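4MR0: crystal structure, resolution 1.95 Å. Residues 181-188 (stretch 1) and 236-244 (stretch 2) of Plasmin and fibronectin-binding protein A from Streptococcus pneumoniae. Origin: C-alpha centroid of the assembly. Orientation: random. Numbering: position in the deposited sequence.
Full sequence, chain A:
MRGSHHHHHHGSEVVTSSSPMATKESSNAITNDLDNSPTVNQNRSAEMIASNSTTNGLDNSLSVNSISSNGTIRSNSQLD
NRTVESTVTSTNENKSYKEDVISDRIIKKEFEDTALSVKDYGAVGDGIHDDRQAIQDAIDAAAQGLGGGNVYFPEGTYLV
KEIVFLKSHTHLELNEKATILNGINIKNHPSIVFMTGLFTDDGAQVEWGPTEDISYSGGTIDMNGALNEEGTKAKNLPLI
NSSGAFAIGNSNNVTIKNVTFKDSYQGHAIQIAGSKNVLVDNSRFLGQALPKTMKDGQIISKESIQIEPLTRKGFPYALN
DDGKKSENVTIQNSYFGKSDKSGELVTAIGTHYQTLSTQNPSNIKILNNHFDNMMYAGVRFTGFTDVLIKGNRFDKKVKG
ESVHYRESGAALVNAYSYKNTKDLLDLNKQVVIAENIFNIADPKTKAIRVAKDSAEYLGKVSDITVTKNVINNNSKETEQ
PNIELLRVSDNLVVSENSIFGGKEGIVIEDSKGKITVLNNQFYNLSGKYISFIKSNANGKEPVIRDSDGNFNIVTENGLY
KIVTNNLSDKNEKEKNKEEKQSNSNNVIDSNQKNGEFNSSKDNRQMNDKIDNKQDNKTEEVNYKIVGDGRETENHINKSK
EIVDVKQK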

# COMPACT_ATOMS: atom_id res chain seq x y z
N LEU A 181 2.47 16.64 16.52
CA LEU A 181 2.17 17.58 15.44
C LEU A 181 3.35 17.89 14.54
O LEU A 181 4.38 18.40 14.98
N ASN A 182 3.21 17.58 13.25
CA ASN A 182 4.28 17.84 12.31
C ASN A 182 4.45 19.32 11.97
O ASN A 182 3.62 19.91 11.27
N GLY A 183 5.54 19.90 12.45
CA GLY A 183 5.82 21.30 12.19
C GLY A 183 7.06 21.48 11.33
O GLY A 183 7.64 22.57 11.28
N ILE A 184 7.47 20.41 10.66
CA ILE A 184 8.65 20.44 9.81
C ILE A 184 8.30 21.13 8.49
O ILE A 184 7.66 20.54 7.61
N ASN A 185 8.71 22.39 8.36
CA ASN A 185 8.42 23.19 7.18
C ASN A 185 9.73 23.77 6.65
O ASN A 185 10.02 24.96 6.82
N ILE A 186 10.50 22.91 5.99
CA ILE A 186 11.81 23.27 5.45
C ILE A 186 11.88 23.08 3.93
O ILE A 186 11.47 22.05 3.40
N LYS A 187 12.40 24.10 3.25
CA LYS A 187 12.53 24.08 1.79
C LYS A 187 13.51 23.02 1.31
O LYS A 187 14.57 22.83 1.92
N ASN A 188 13.18 22.32 0.22
CA ASN A 188 14.07 21.30 -0.35
C ASN A 188 14.46 20.30 0.74
O ASN A 188 15.60 19.82 0.77
N ASN A 236 -0.54 24.71 6.70
CA ASN A 236 0.37 25.00 7.80
C ASN A 236 1.85 24.74 7.55
O ASN A 236 2.69 25.03 8.41
N LEU A 237 2.18 24.16 6.40
CA LEU A 237 3.57 23.86 6.05
C LEU A 237 3.72 24.24 4.58
O LEU A 237 3.90 23.38 3.71
N PRO A 238 3.64 25.55 4.29
CA PRO A 238 3.75 26.10 2.93
C PRO A 238 5.01 25.81 2.12
O PRO A 238 4.99 25.94 0.90
N LEU A 239 6.09 25.39 2.78
CA LEU A 239 7.34 25.11 2.06
C LEU A 239 7.62 23.65 1.69
O LEU A 239 8.55 23.38 0.94
N ILE A 240 6.82 22.71 2.18
CA ILE A 240 7.06 21.30 1.88
C ILE A 240 6.47 20.82 0.55
O ILE A 240 5.59 21.45 -0.04
N ASN A 241 6.98 19.68 0.08
CA ASN A 241 6.50 19.07 -1.16
C ASN A 241 5.70 17.81 -0.84
O ASN A 241 4.98 17.29 -1.68
N SER A 242 5.82 17.32 0.39
CA SER A 242 5.09 16.13 0.86
C SER A 242 5.35 15.95 2.36
O SER A 242 6.35 16.43 2.88
N SER A 243 4.43 15.29 3.06
CA SER A 243 4.62 15.04 4.48
C SER A 243 4.30 13.58 4.77
O SER A 243 3.48 12.97 4.08
N GLY A 244 4.97 13.03 5.78
CA GLY A 244 4.76 11.65 6.17
C GLY A 244 5.05 11.49 7.66
O GLY A 244 5.40 12.47 8.33

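The two stretches, separated by at least 52 residues in sequence wherever they touch, bury 492 Å² between them, counting both sides. The contact is built around one polar side chain, Asn185, set against a type I beta turn that runs from Leu237 to Ile240, with Leu237 and Ile240 packing beside it.

The single direct hydrogen bond between the stretches joins the side chain of Asn185 to the turn. The CA-to-CB bond of Asn185 points sideways, but with chi1 at 178° (t) and chi2 at 51° the carboxamide swings nearer to the other stretch, and OD1 accepts from the backbone N of Leu239 at 2.7 Å with an N-H...acceptor angle of 153°. This oxygen sits close to several atoms of the turn at once: Asn185 OD1 lies 3.1 Å from Leu237 C and 3.2 Å from Leu239 CB. Asn185 OD1 also approaches Pro238 N at 3.3 Å, but proline has no hydrogen on that nitrogen to share, so the approach is a packing contact. Within the turn itself the bond from Ile240 N to Leu237 O is long, 3.4 Å, and weak; the short bond to Asn185 thus engages the turn through Leu239, one of its two central residues.

A second asparagine makes its hydrogen bond within its own stretch through OD1. Asn182 (chi1 t, chi2 24°) points toward the other stretch, yet its OD1 accepts from Ile184 N at 3.0 Å, tying the end of the strand to the loop that follows. Asn182 ND2, hydrogen-bonded elsewhere in the structure, packs against carbon atoms of the other stretch: it is 3.6 Å from Leu237 CD1 and 3.7 Å from Ser243 CB. Ser243 (chi1 p) likewise points toward stretch 1.

Van der Waals packing centres on Leu237, a buried residue in the m, t rotamer. While Leu237 CD1 faces the Asn182 amide, Leu237 CD2 rests 3.6 Å from Asn185 CB, 3.7 Å from Ile184 O and 3.8 Å from Gly183 C, so one leucine spans both asparagines and the backbone between them. Ile240, with chi1 p and chi2 t, adds its CG2 at 3.3 Å from Ile184 O and 4.3 Å from Ile186 N. The Ile184 side chain (m, t) stays farther off, with CB 5.8 Å from Leu237 CD2, leaving its carbonyl oxygen to make the closest contacts. Ile186 (m, t) directs its CA-to-CB bond away and contributes through backbone atoms.

Leu239 (m, t) points toward stretch 1 and has 90 Å² covered by it, although the residue remains exposed in the assembly. Leu239 O lies 4.1 Å from Lys187 CA, and the exposed lysine (chi1 t, chi2 p, then t, t) brings its CD to 4.2 Å from Leu239 O. Here a water bridges the stretches: it accepts from Asn188 N at 2.8 Å and donates to Leu239 O at 3.1 Å. Leu239 is therefore held through both its backbone polar groups, directly at N and through solvent at O.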

# COMPACT_ATOMS: atom_id res chain seq x y z
CB LEU A 181 1.62 18.89 16.03
CG LEU A 181 1.26 20.01 15.05
CD1 LEU A 181 0.17 19.54 14.09
CD2 LEU A 181 0.80 21.24 15.84
CB ASN A 182 4.07 17.05 11.02
CG ASN A 182 5.15 17.32 10.00
OD1 ASN A 182 6.26 17.72 10.35
ND2 ASN A 182 4.84 17.09 8.72
CB ILE A 184 9.16 19.01 9.54
CG1 ILE A 184 9.28 18.26 10.87
CG2 ILE A 184 10.53 19.05 8.87
CD1 ILE A 184 9.47 16.76 10.71
CB ASN A 185 7.43 24.30 7.56
CG ASN A 185 7.09 25.22 6.40
OD1 ASN A 185 6.72 24.76 5.32
ND2 ASN A 185 7.21 26.52 6.63
CB ILE A 186 12.90 22.42 6.14
CG1 ILE A 186 12.80 22.60 7.66
CG2 ILE A 186 14.28 22.82 5.67
CD1 ILE A 186 13.69 21.66 8.46
CB LYS A 187 13.00 25.46 1.32
CG LYS A 187 12.99 25.66 -0.17
CD LYS A 187 11.57 25.83 -0.68
CE LYS A 187 11.56 26.03 -2.18
NZ LYS A 187 10.17 26.22 -2.67
CB ASN A 188 15.33 21.99 -0.88
CG ASN A 188 16.18 21.07 -1.75
OD1 ASN A 188 17.41 21.18 -1.77
ND2 ASN A 188 15.53 20.17 -2.48
CB ASN A 236 -0.06 24.24 9.06
CG ASN A 236 -1.46 24.60 9.51
OD1 ASN A 236 -1.86 25.76 9.48
ND2 ASN A 236 -2.22 23.59 9.94
CB LEU A 237 3.84 22.36 6.25
CG LEU A 237 3.55 21.82 7.66
CD1 LEU A 237 3.57 20.29 7.65
CD2 LEU A 237 4.57 22.37 8.64
CB PRO A 238 3.53 27.59 3.16
CG PRO A 238 4.12 27.81 4.52
CD PRO A 238 3.58 26.63 5.28
CB LEU A 239 8.53 25.65 2.86
CG LEU A 239 8.55 27.16 3.15
CD1 LEU A 239 9.83 27.50 3.89
CD2 LEU A 239 8.46 27.95 1.86
CB ILE A 240 6.50 20.40 3.00
CG1 ILE A 240 4.97 20.47 3.02
CG2 ILE A 240 7.05 20.87 4.36
CD1 ILE A 240 4.32 19.47 3.94
CB ASN A 241 7.65 18.71 -2.10
CG ASN A 241 8.26 19.93 -2.76
OD1 ASN A 241 7.54 20.83 -3.21
ND2 ASN A 241 9.59 19.95 -2.85
CB SER A 242 5.55 14.88 0.12
OG SER A 242 6.85 14.48 0.52
CB SER A 243 3.75 15.97 5.34
OG SER A 243 2.38 15.62 5.25
O HOH W 1 10.73 22.57 -1.10